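Local coordinates for probable acetyltransferase (Bacillus subtilis, PDB 1NSL), which probably transfers acetyl groups from acetyl-coenzyme A to the N-terminal amines of ribosomal proteins, as a hexameric member of the GNAT acetyltransferase family, at residues H10-L16 against E70-D76; A21-A25 against S46-R52; N129-I133 against F151-G155. One frame throughout, in Å; residues are numbered along the deposited sequence.

Contact 1 (H10-L16 against E70-D76); sequences HITIRLL and EAGLLYD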
loop_
_atom_site.group_PDB
_atom_site.type_symbol
_atom_site.label_atom_id
_atom_site.label_comp_id
_atom_site.label_asym_id
_atom_site.label_seq_id
_atom_site.Cartn_x
_atom_site.Cartn_y
_atom_site.Cartn_z
ATOM N N HIS C 10 -24.433 -31.635 -8.023
ATOM C CA HIS C 10 -25.248 -30.438 -7.886
ATOM C C HIS C 10 -24.497 -29.298 -7.176
ATOM O O HIS C 10 -24.816 -28.127 -7.309
ATOM C CB HIS C 10 -26.519 -30.770 -7.092
ATOM C CG HIS C 10 -27.562 -31.525 -7.870
ATOM N ND1 HIS C 10 -28.257 -30.975 -8.927
ATOM C CD2 HIS C 10 -28.058 -32.776 -7.716
ATOM C CE1 HIS C 10 -29.119 -31.859 -9.406
ATOM N NE2 HIS C 10 -29.009 -32.964 -8.694
ATOM N N ILE C 11 -23.490 -29.660 -6.408
ATOM C CA ILE C 11 -22.877 -28.706 -5.506
ATOM C C ILE C 11 -21.488 -28.352 -5.928
ATOM O O ILE C 11 -20.635 -29.259 -6.069
ATOM C CB ILE C 11 -22.784 -29.318 -4.121
ATOM C CG1 ILE C 11 -24.163 -29.405 -3.475
ATOM C CG2 ILE C 11 -21.925 -28.487 -3.243
ATOM C CD1 ILE C 11 -24.135 -30.239 -2.195
ATOM N N THR C 12 -21.243 -27.055 -6.136
ATOM C CA THR C 12 -19.891 -26.642 -6.455
ATOM C C THR C 12 -19.413 -25.525 -5.537
ATOM O O THR C 12 -20.228 -24.744 -5.046
ATOM C CB THR C 12 -19.737 -26.295 -7.937
ATOM O OG1 THR C 12 -20.715 -25.321 -8.316
ATOM C CG2 THR C 12 -20.121 -27.480 -8.805
ATOM N N ILE C 13 -18.100 -25.496 -5.276
ATOM C CA ILE C 13 -17.500 -24.509 -4.388
ATOM C C ILE C 13 -16.606 -23.616 -5.205
ATOM O O ILE C 13 -15.842 -24.127 -6.030
ATOM C CB ILE C 13 -16.652 -25.195 -3.312
ATOM C CG1 ILE C 13 -17.509 -26.155 -2.493
ATOM C CG2 ILE C 13 -16.047 -24.183 -2.406
ATOM C CD1 ILE C 13 -16.810 -26.752 -1.303
ATOM N N ARG C 14 -16.654 -22.296 -5.023
ATOM C CA ARG C 14 -15.713 -21.447 -5.787
ATOM C C ARG C 14 -15.391 -20.144 -5.115
ATOM O O ARG C 14 -16.111 -19.711 -4.240
ATOM C CB ARG C 14 -16.229 -21.197 -7.171
ATOM C CG ARG C 14 -17.163 -20.073 -7.293
ATOM C CD ARG C 14 -17.604 -19.879 -8.725
ATOM N NE ARG C 14 -18.884 -19.195 -8.923
ATOM C CZ ARG C 14 -19.193 -17.980 -8.488
ATOM N NH1 ARG C 14 -18.335 -17.267 -7.776
ATOM N NH2 ARG C 14 -20.375 -17.471 -8.769
ATOM N N LEU C 15 -14.259 -19.548 -5.443
ATOM C CA LEU C 15 -13.935 -18.272 -4.828
ATOM C C LEU C 15 -15.001 -17.411 -5.356
ATOM O O LEU C 15 -15.477 -17.664 -6.429
ATOM C CB LEU C 15 -12.628 -17.706 -5.322
ATOM C CG LEU C 15 -11.350 -17.867 -4.493
ATOM C CD1 LEU C 15 -10.173 -17.221 -5.306
ATOM C CD2 LEU C 15 -11.449 -17.178 -3.175
ATOM N N LEU C 16 -15.431 -16.420 -4.587
ATOM C CA LEU C 16 -16.453 -15.519 -5.111
ATOM C C LEU C 16 -15.725 -14.507 -5.990
ATOM O O LEU C 16 -14.525 -14.378 -5.899
ATOM C CB LEU C 16 -17.151 -14.795 -3.970
ATOM C CG LEU C 16 -17.975 -15.675 -3.073
ATOM C CD1 LEU C 16 -17.959 -15.223 -1.577
ATOM C CD2 LEU C 16 -19.377 -15.710 -3.614
ATOM N N GLU C 70 -12.672 -17.983 1.567
ATOM C CA GLU C 70 -14.001 -17.444 1.751
ATOM C C GLU C 70 -14.587 -17.808 0.404
ATOM O O GLU C 70 -14.296 -17.162 -0.571
ATOM C CB GLU C 70 -13.979 -15.902 1.956
ATOM C CG GLU C 70 -13.488 -15.381 3.318
ATOM C CD GLU C 70 -14.093 -16.139 4.515
ATOM O OE1 GLU C 70 -15.209 -16.642 4.429
ATOM O OE2 GLU C 70 -13.462 -16.269 5.570
ATOM N N ALA C 71 -15.390 -18.861 0.336
ATOM C CA ALA C 71 -15.940 -19.318 -0.948
ATOM C C ALA C 71 -17.445 -19.294 -1.073
ATOM O O ALA C 71 -18.164 -19.296 -0.093
ATOM C CB ALA C 71 -15.438 -20.746 -1.252
ATOM N N GLY C 72 -17.936 -19.359 -2.294
ATOM C CA GLY C 72 -19.368 -19.447 -2.451
ATOM C C GLY C 72 -19.870 -20.877 -2.593
ATOM O O GLY C 72 -19.177 -21.719 -3.158
ATOM N N LEU C 73 -21.061 -21.150 -2.057
ATOM C CA LEU C 73 -21.748 -22.422 -2.263
ATOM C C LEU C 73 -22.743 -22.230 -3.410
ATOM O O LEU C 73 -23.545 -21.294 -3.444
ATOM C CB LEU C 73 -22.417 -22.936 -0.973
ATOM C CG LEU C 73 -21.310 -23.394 0.002
ATOM C CD1 LEU C 73 -21.691 -23.512 1.442
ATOM C CD2 LEU C 73 -20.653 -24.659 -0.499
ATOM N N LEU C 74 -22.659 -23.115 -4.392
ATOM C CA LEU C 74 -23.522 -23.020 -5.550
ATOM C C LEU C 74 -24.248 -24.313 -5.620
ATOM O O LEU C 74 -23.618 -25.356 -5.611
ATOM C CB LEU C 74 -22.711 -22.938 -6.843
ATOM C CG LEU C 74 -21.532 -22.015 -7.056
ATOM C CD1 LEU C 74 -20.899 -22.223 -8.450
ATOM C CD2 LEU C 74 -21.948 -20.592 -6.867
ATOM N N TYR C 75 -25.568 -24.250 -5.705
ATOM C CA TYR C 75 -26.401 -25.417 -5.940
ATOM C C TYR C 75 -26.854 -25.303 -7.386
ATOM O O TYR C 75 -27.493 -24.336 -7.793
ATOM C CB TYR C 75 -27.611 -25.474 -4.988
ATOM C CG TYR C 75 -28.609 -26.570 -5.355
ATOM C CD1 TYR C 75 -29.535 -26.387 -6.386
ATOM C CD2 TYR C 75 -28.622 -27.764 -4.694
ATOM C CE1 TYR C 75 -30.432 -27.374 -6.742
ATOM C CE2 TYR C 75 -29.529 -28.775 -5.044
ATOM C CZ TYR C 75 -30.425 -28.582 -6.069
ATOM O OH TYR C 75 -31.304 -29.626 -6.409
ATOM N N ASP C 76 -26.504 -26.288 -8.184
ATOM C CA ASP C 76 -26.914 -26.280 -9.580
ATOM C C ASP C 76 -26.638 -25.027 -10.335
ATOM O O ASP C 76 -27.338 -24.709 -11.278
ATOM C CB ASP C 76 -28.380 -26.633 -9.718
ATOM C CG ASP C 76 -28.580 -28.110 -9.797
ATOM O OD1 ASP C 76 -27.869 -28.743 -10.602
ATOM O OD2 ASP C 76 -29.376 -28.727 -9.078
#
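The imidazole of H10 has the phenol oxygen of Y75 over one face, OH standing 4.2 Å above the plane and displaced toward the rim, while the carboxylate carbon of D76, CG, lies at its edge, in plane. The two rings are almost parallel, 3° apart, but slid so far, with centroids separated by 5.4 Å, that they barely overlap. D76 turns its carboxylate nearly perpendicular to the imidazole, at 85°, and H10 ND1 donates in its own ring plane to the syn side of D76 OD1 at 2.8 Å; a bent second bond to OD2 is weak. K108 lies against the Y75 ring as a cation-pi partner.

Behind this end runs an antiparallel ladder joining strands 11-15 and 69-75 of the GNAT sheet. T12 with L74 and R14 with G72 are its hydrogen-bonded pairs, T12 N reaching L74 O at 3.0 Å. One face carries I13, with CG2 3.7 Å from A71 CB and CG1 alongside L73 CD2; A114 of helix 110-124 covers it, and F3 of a second subunit also packs on I13 and A71.

On the other face L74 lies between T12 and R14. R14 starts in the crowded position, CG between backbone N and carbonyl carbon (chi1 85°), and its extended chain crosses L74 at about a right angle, R14 NE 3.7 Å from L74 CD1. R14 NH1 donates to L15 O at 3.2 Å and bridges to D20. A methionine here would probably leave D20 without its cation and the L15 carbonyl without this donor. The chemistry thus places a His-carboxylate hydrogen bond at one end of the ladder and, near the other, R14 with its salt bridge to D20; the negative D76 is likely to favour a protonated H10.

Contact 2 (A21-A25 against S46-R52); sequences AERLA and SSADTYR
Two helices pack here at the start of the helical segment that a GNAT fold inserts between its first long strands: A21 and A25 of helix 21-30 pack against A48 and Y51 of helix 48-65 and against S46 just ahead of it. The axes of the short segments come within 8.3 Å at 122°, with alanine methyls among the closest side-chain contacts. A21 points its methyl at the partner helix: A21 CB sits 3.4 Å from A48 O and 3.7 Å from Y51 CB. One turn on, A25 meets the residue ahead of the N-cap, A25 CB lying 3.7 Å from S46 CB, and A48 CB in return rests 4.0 Å from E22 CA.

Deeper in, L24 takes over. With CG anti to the backbone N (chi1 -176°) its branch swings toward the Y51 ring, which it crosses at about a right angle; L24 CD2 makes an off-centre CH-pi contact 4.3 Å from the centroid of the Y51 ring. L24 also reaches W59 and strand 78-89, which ties the helix pair to the sheet, and F40 lies against Y51.

The exposed flank is electrostatic. The chain of E22 bends at chi2 and that of R52 at chi3, bringing E22 OE2 to the edge of the guanidinium, 2.9 Å from R52 NH1, with the two flat groups tilted 49° from each other. NH2 of the same arginine turns to D49 OD2 in a second, poorly aligned bridge, so R52 sits between two carboxylates and probably eases the repulsion between D49 and nearby E53. S47 occupies the N-cap of helix 48-65: S47 OG accepts from T50 N at 3.3 Å in a nearly straight bond.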
loop_
_atom_site.group_PDB
_atom_site.type_symbol
_atom_site.label_atom_id
_atom_site.label_comp_id
_atom_site.label_asym_id
_atom_site.label_seq_id
_atom_site.Cartn_x
_atom_site.Cartn_y
_atom_site.Cartn_z
ATOM N N ALA C 21 -21.368 -9.948 -6.351
ATOM C CA ALA C 21 -21.893 -9.022 -5.317
ATOM C C ALA C 21 -23.446 -8.767 -5.263
ATOM O O ALA C 21 -24.064 -8.965 -4.204
ATOM C CB ALA C 21 -21.102 -7.707 -5.265
ATOM N N GLU C 22 -24.068 -8.309 -6.347
ATOM C CA GLU C 22 -25.536 -8.201 -6.305
ATOM C C GLU C 22 -26.172 -9.480 -5.666
ATOM O O GLU C 22 -26.852 -9.364 -4.667
ATOM C CB GLU C 22 -26.177 -7.849 -7.681
ATOM C CG GLU C 22 -25.392 -6.835 -8.527
ATOM C CD GLU C 22 -24.177 -7.479 -9.219
ATOM O OE1 GLU C 22 -24.291 -7.897 -10.400
ATOM O OE2 GLU C 22 -23.101 -7.616 -8.579
ATOM N N ARG C 23 -25.920 -10.688 -6.199
ATOM C CA ARG C 23 -26.539 -11.892 -5.645
ATOM C C ARG C 23 -26.183 -12.150 -4.185
ATOM O O ARG C 23 -27.052 -12.523 -3.414
ATOM C CB ARG C 23 -26.309 -13.131 -6.515
ATOM C CG ARG C 23 -27.054 -13.021 -7.847
ATOM C CD ARG C 23 -26.905 -14.205 -8.875
ATOM N NE ARG C 23 -27.601 -13.992 -10.174
ATOM C CZ ARG C 23 -27.663 -14.907 -11.159
ATOM N NH1 ARG C 23 -28.314 -14.645 -12.295
ATOM N NH2 ARG C 23 -27.089 -16.104 -11.006
ATOM N N LEU C 24 -24.932 -11.939 -3.792
ATOM C CA LEU C 24 -24.559 -12.133 -2.411
ATOM C C LEU C 24 -25.329 -11.161 -1.509
ATOM O O LEU C 24 -25.937 -11.550 -0.526
ATOM C CB LEU C 24 -23.066 -11.918 -2.231
ATOM C CG LEU C 24 -22.521 -12.196 -0.835
ATOM C CD1 LEU C 24 -22.796 -13.616 -0.524
ATOM C CD2 LEU C 24 -21.064 -11.978 -0.766
ATOM N N ALA C 25 -25.306 -9.891 -1.841
ATOM C CA ALA C 25 -25.955 -8.906 -1.002
ATOM C C ALA C 25 -27.454 -9.189 -0.852
ATOM O O ALA C 25 -28.033 -9.052 0.217
ATOM C CB ALA C 25 -25.725 -7.494 -1.576
ATOM N N SER C 46 -24.993 -5.807 4.093
ATOM C CA SER C 46 -24.491 -5.537 2.775
ATOM C C SER C 46 -24.846 -4.237 2.108
ATOM O O SER C 46 -25.534 -3.364 2.664
ATOM C CB SER C 46 -25.011 -6.656 1.914
ATOM O OG SER C 46 -26.101 -7.263 2.597
ATOM N N SER C 47 -24.386 -4.177 0.867
ATOM C CA SER C 47 -24.484 -3.047 -0.023
ATOM C C SER C 47 -23.736 -3.576 -1.201
ATOM O O SER C 47 -22.549 -3.729 -1.133
ATOM C CB SER C 47 -23.714 -1.875 0.531
ATOM O OG SER C 47 -23.104 -1.173 -0.527
ATOM N N ALA C 48 -24.419 -3.907 -2.278
ATOM C CA ALA C 48 -23.761 -4.531 -3.437
ATOM C C ALA C 48 -22.472 -3.833 -3.881
ATOM O O ALA C 48 -21.599 -4.489 -4.427
ATOM C CB ALA C 48 -24.726 -4.667 -4.617
ATOM N N ASP C 49 -22.349 -2.517 -3.674
ATOM C CA ASP C 49 -21.108 -1.841 -3.992
ATOM C C ASP C 49 -19.988 -2.248 -3.052
ATOM O O ASP C 49 -18.908 -2.570 -3.470
ATOM C CB ASP C 49 -21.314 -0.339 -3.932
ATOM C CG ASP C 49 -21.938 0.192 -5.186
ATOM O OD1 ASP C 49 -21.468 1.230 -5.665
ATOM O OD2 ASP C 49 -22.887 -0.371 -5.783
ATOM N N THR C 50 -20.248 -2.226 -1.765
ATOM C CA THR C 50 -19.226 -2.589 -0.819
ATOM C C THR C 50 -18.679 -3.988 -1.080
ATOM O O THR C 50 -17.463 -4.151 -1.129
ATOM C CB THR C 50 -19.710 -2.388 0.628
ATOM O OG1 THR C 50 -20.083 -0.993 0.840
ATOM C CG2 THR C 50 -18.554 -2.646 1.612
ATOM N N TYR C 51 -19.536 -4.988 -1.296
ATOM C CA TYR C 51 -19.004 -6.315 -1.613
ATOM C C TYR C 51 -18.205 -6.334 -2.907
ATOM O O TYR C 51 -17.229 -7.073 -3.043
ATOM C CB TYR C 51 -20.091 -7.396 -1.670
ATOM C CG TYR C 51 -20.561 -7.759 -0.327
ATOM C CD1 TYR C 51 -21.727 -7.197 0.200
ATOM C CD2 TYR C 51 -19.822 -8.592 0.463
ATOM C CE1 TYR C 51 -22.141 -7.516 1.470
ATOM C CE2 TYR C 51 -20.228 -8.898 1.731
ATOM C CZ TYR C 51 -21.369 -8.374 2.219
ATOM O OH TYR C 51 -21.744 -8.708 3.472
ATOM N N ARG C 52 -18.625 -5.528 -3.861
ATOM C CA ARG C 52 -17.925 -5.498 -5.120
ATOM C C ARG C 52 -16.602 -4.798 -5.016
ATOM O O ARG C 52 -15.614 -5.217 -5.610
ATOM C CB ARG C 52 -18.751 -4.763 -6.150
ATOM C CG ARG C 52 -18.321 -5.009 -7.553
ATOM C CD ARG C 52 -19.371 -4.642 -8.630
ATOM N NE ARG C 52 -20.271 -3.633 -8.101
ATOM C CZ ARG C 52 -21.584 -3.755 -8.034
ATOM N NH1 ARG C 52 -22.190 -4.838 -8.508
ATOM N NH2 ARG C 52 -22.292 -2.779 -7.502
#

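Contact 3 (N129-I133 against F151-G155); sequences NRVAI and FLEEG
R130 and E154 form a salt bridge, and F151 wedges against V131 and I133, all in the C-terminal half of the GNAT fold. Here strand 130-136 and strand 152-163, linked through helix 140-149, are not neighbours: strand 166-176 runs between them in the sheet. The touching parts head 87° apart, and no backbone bond joins them; the contact is made by side chains reaching across.

The ionic part comes first. R130 and E154 approach from opposite directions with extended chains, R130 having CG anti to its own backbone N (chi1 162°), and their flat ends meet edge-on, the carboxylate carbon lying in the guanidinium plane and the two groups only 20° apart. R130 NH2 donates to the syn side of E154 OE1 at 2.8 Å. NH1 faces the other oxygen, OE2, but the modelled separation is improbably short and the place of OE2 is uncertain, so little should be read into it. NH1 also donates to R158 O of a third subunit; the E154 backbone is also hydrogen-bonded to that subunit. The pair therefore sits at a subunit interface of the hexamer, and the carboxylate probably offsets the cost of burying the R130 guanidinium.

The apolar part centres on the F151 ring. F151, just after helix 140-149, points its ring at the strand, with I119, P146 and, from strand 166-176, Y173 and L175 also packed on it. V131 crosses it obliquely, V131 CG1 4.0 Å from F151 CE2. I133 crosses it at about a right angle, bringing I133 CD1 3.6 Å from F151 CZ. On the same ring, F151 CE2 lies 3.6 Å from V131 O.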
loop_
_atom_site.group_PDB
_atom_site.type_symbol
_atom_site.label_atom_id
_atom_site.label_comp_id
_atom_site.label_asym_id
_atom_site.label_seq_id
_atom_site.Cartn_x
_atom_site.Cartn_y
_atom_site.Cartn_z
ATOM N N ASN C 129 -3.444 -30.320 11.240
ATOM C CA ASN C 129 -3.673 -31.399 12.176
ATOM C C ASN C 129 -5.052 -31.294 12.809
ATOM O O ASN C 129 -5.723 -32.285 13.086
ATOM C CB ASN C 129 -2.587 -31.414 13.242
ATOM C CG ASN C 129 -2.734 -32.558 14.189
ATOM O OD1 ASN C 129 -3.034 -32.366 15.377
ATOM N ND2 ASN C 129 -2.533 -33.770 13.680
ATOM N N ARG C 130 -5.516 -30.086 12.981
ATOM C CA ARG C 130 -6.737 -29.921 13.715
ATOM C C ARG C 130 -7.712 -29.123 12.866
ATOM O O ARG C 130 -7.324 -28.289 12.109
ATOM C CB ARG C 130 -6.364 -29.197 15.014
ATOM C CG ARG C 130 -7.492 -28.538 15.744
ATOM C CD ARG C 130 -7.107 -27.843 17.053
ATOM N NE ARG C 130 -8.214 -26.959 17.440
ATOM C CZ ARG C 130 -9.206 -27.335 18.222
ATOM N NH1 ARG C 130 -9.200 -28.560 18.722
ATOM N NH2 ARG C 130 -10.185 -26.500 18.519
ATOM N N VAL C 131 -8.985 -29.388 12.916
ATOM C CA VAL C 131 -9.885 -28.468 12.244
ATOM C C VAL C 131 -11.041 -28.251 13.193
ATOM O O VAL C 131 -11.510 -29.232 13.826
ATOM C CB VAL C 131 -10.343 -29.019 10.938
ATOM C CG1 VAL C 131 -11.636 -28.484 10.599
ATOM C CG2 VAL C 131 -9.346 -28.615 9.888
ATOM N N ALA C 132 -11.491 -27.015 13.401
ATOM C CA ALA C 132 -12.630 -26.905 14.323
ATOM C C ALA C 132 -13.824 -26.272 13.688
ATOM O O ALA C 132 -13.713 -25.630 12.635
ATOM C CB ALA C 132 -12.254 -26.156 15.565
ATOM N N ILE C 133 -14.969 -26.449 14.317
ATOM C CA ILE C 133 -16.157 -25.753 13.891
ATOM C C ILE C 133 -16.870 -25.267 15.134
ATOM O O ILE C 133 -17.002 -25.986 16.122
ATOM C CB ILE C 133 -17.102 -26.691 13.171
ATOM C CG1 ILE C 133 -16.696 -26.921 11.717
ATOM C CG2 ILE C 133 -18.532 -26.167 13.222
ATOM C CD1 ILE C 133 -17.496 -28.128 11.086
ATOM N N PHE C 151 -16.886 -34.831 14.373
ATOM C CA PHE C 151 -16.043 -33.993 15.243
ATOM C C PHE C 151 -16.410 -34.350 16.704
ATOM O O PHE C 151 -17.391 -35.041 16.946
ATOM C CB PHE C 151 -16.396 -32.490 15.049
ATOM C CG PHE C 151 -15.903 -31.854 13.741
ATOM C CD1 PHE C 151 -16.110 -32.457 12.512
ATOM C CD2 PHE C 151 -15.230 -30.682 13.768
ATOM C CE1 PHE C 151 -15.635 -31.889 11.341
ATOM C CE2 PHE C 151 -14.775 -30.077 12.582
ATOM C CZ PHE C 151 -15.000 -30.675 11.371
ATOM N N LEU C 152 -15.662 -33.870 17.682
ATOM C CA LEU C 152 -16.025 -34.075 19.069
ATOM C C LEU C 152 -16.196 -32.690 19.693
ATOM O O LEU C 152 -15.439 -31.772 19.397
ATOM C CB LEU C 152 -14.935 -34.844 19.803
ATOM C CG LEU C 152 -14.526 -36.304 19.407
ATOM C CD1 LEU C 152 -13.272 -36.877 20.162
ATOM C CD2 LEU C 152 -15.669 -37.348 19.534
ATOM N N GLU C 153 -17.207 -32.529 20.538
ATOM C CA GLU C 153 -17.473 -31.294 21.285
ATOM C C GLU C 153 -16.353 -31.113 22.249
ATOM O O GLU C 153 -16.033 -31.997 23.016
ATOM C CB GLU C 153 -18.735 -31.467 22.115
ATOM C CG GLU C 153 -19.229 -30.197 22.746
ATOM C CD GLU C 153 -20.670 -30.315 23.196
ATOM O OE1 GLU C 153 -21.112 -29.478 24.038
ATOM O OE2 GLU C 153 -21.354 -31.251 22.701
ATOM N N GLU C 154 -15.798 -29.933 22.272
ATOM C CA GLU C 154 -14.516 -29.731 22.941
ATOM C C GLU C 154 -14.610 -28.824 24.138
ATOM O O GLU C 154 -13.751 -28.919 25.037
ATOM C CB GLU C 154 -13.593 -28.998 21.961
ATOM C CG GLU C 154 -12.524 -29.818 21.272
ATOM C CD GLU C 154 -11.456 -28.880 20.742
ATOM O OE1 GLU C 154 -11.817 -27.692 20.491
ATOM O OE2 GLU C 154 -10.270 -29.311 20.640
ATOM N N GLY C 155 -15.602 -27.906 24.070
ATOM C CA GLY C 155 -15.887 -26.900 25.088
ATOM C C GLY C 155 -16.919 -25.795 24.773
ATOM O O GLY C 155 -17.665 -25.814 23.783
#

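Along the chain, contact 2 is nested in the loop that contact 1 closes: strand 11-15 leads to helix 21-30, and helix 48-65 leads back to strand 69-75. Their centres lie about 17 Å apart and their nearest atoms about 5 Å, without touching. Contact 3 comes later, in series, with its centre about 24 Å from contact 1 and about 32 Å from contact 2, across the chain's centre from both. Contacts 1 and 3 belong to the same mixed sheet, one in its N-terminal part and one in its C-terminal part. Each also adjoins a different neighbouring subunit, so both halves of the sheet take part in hexamer assembly, while no other chain touches contact 2.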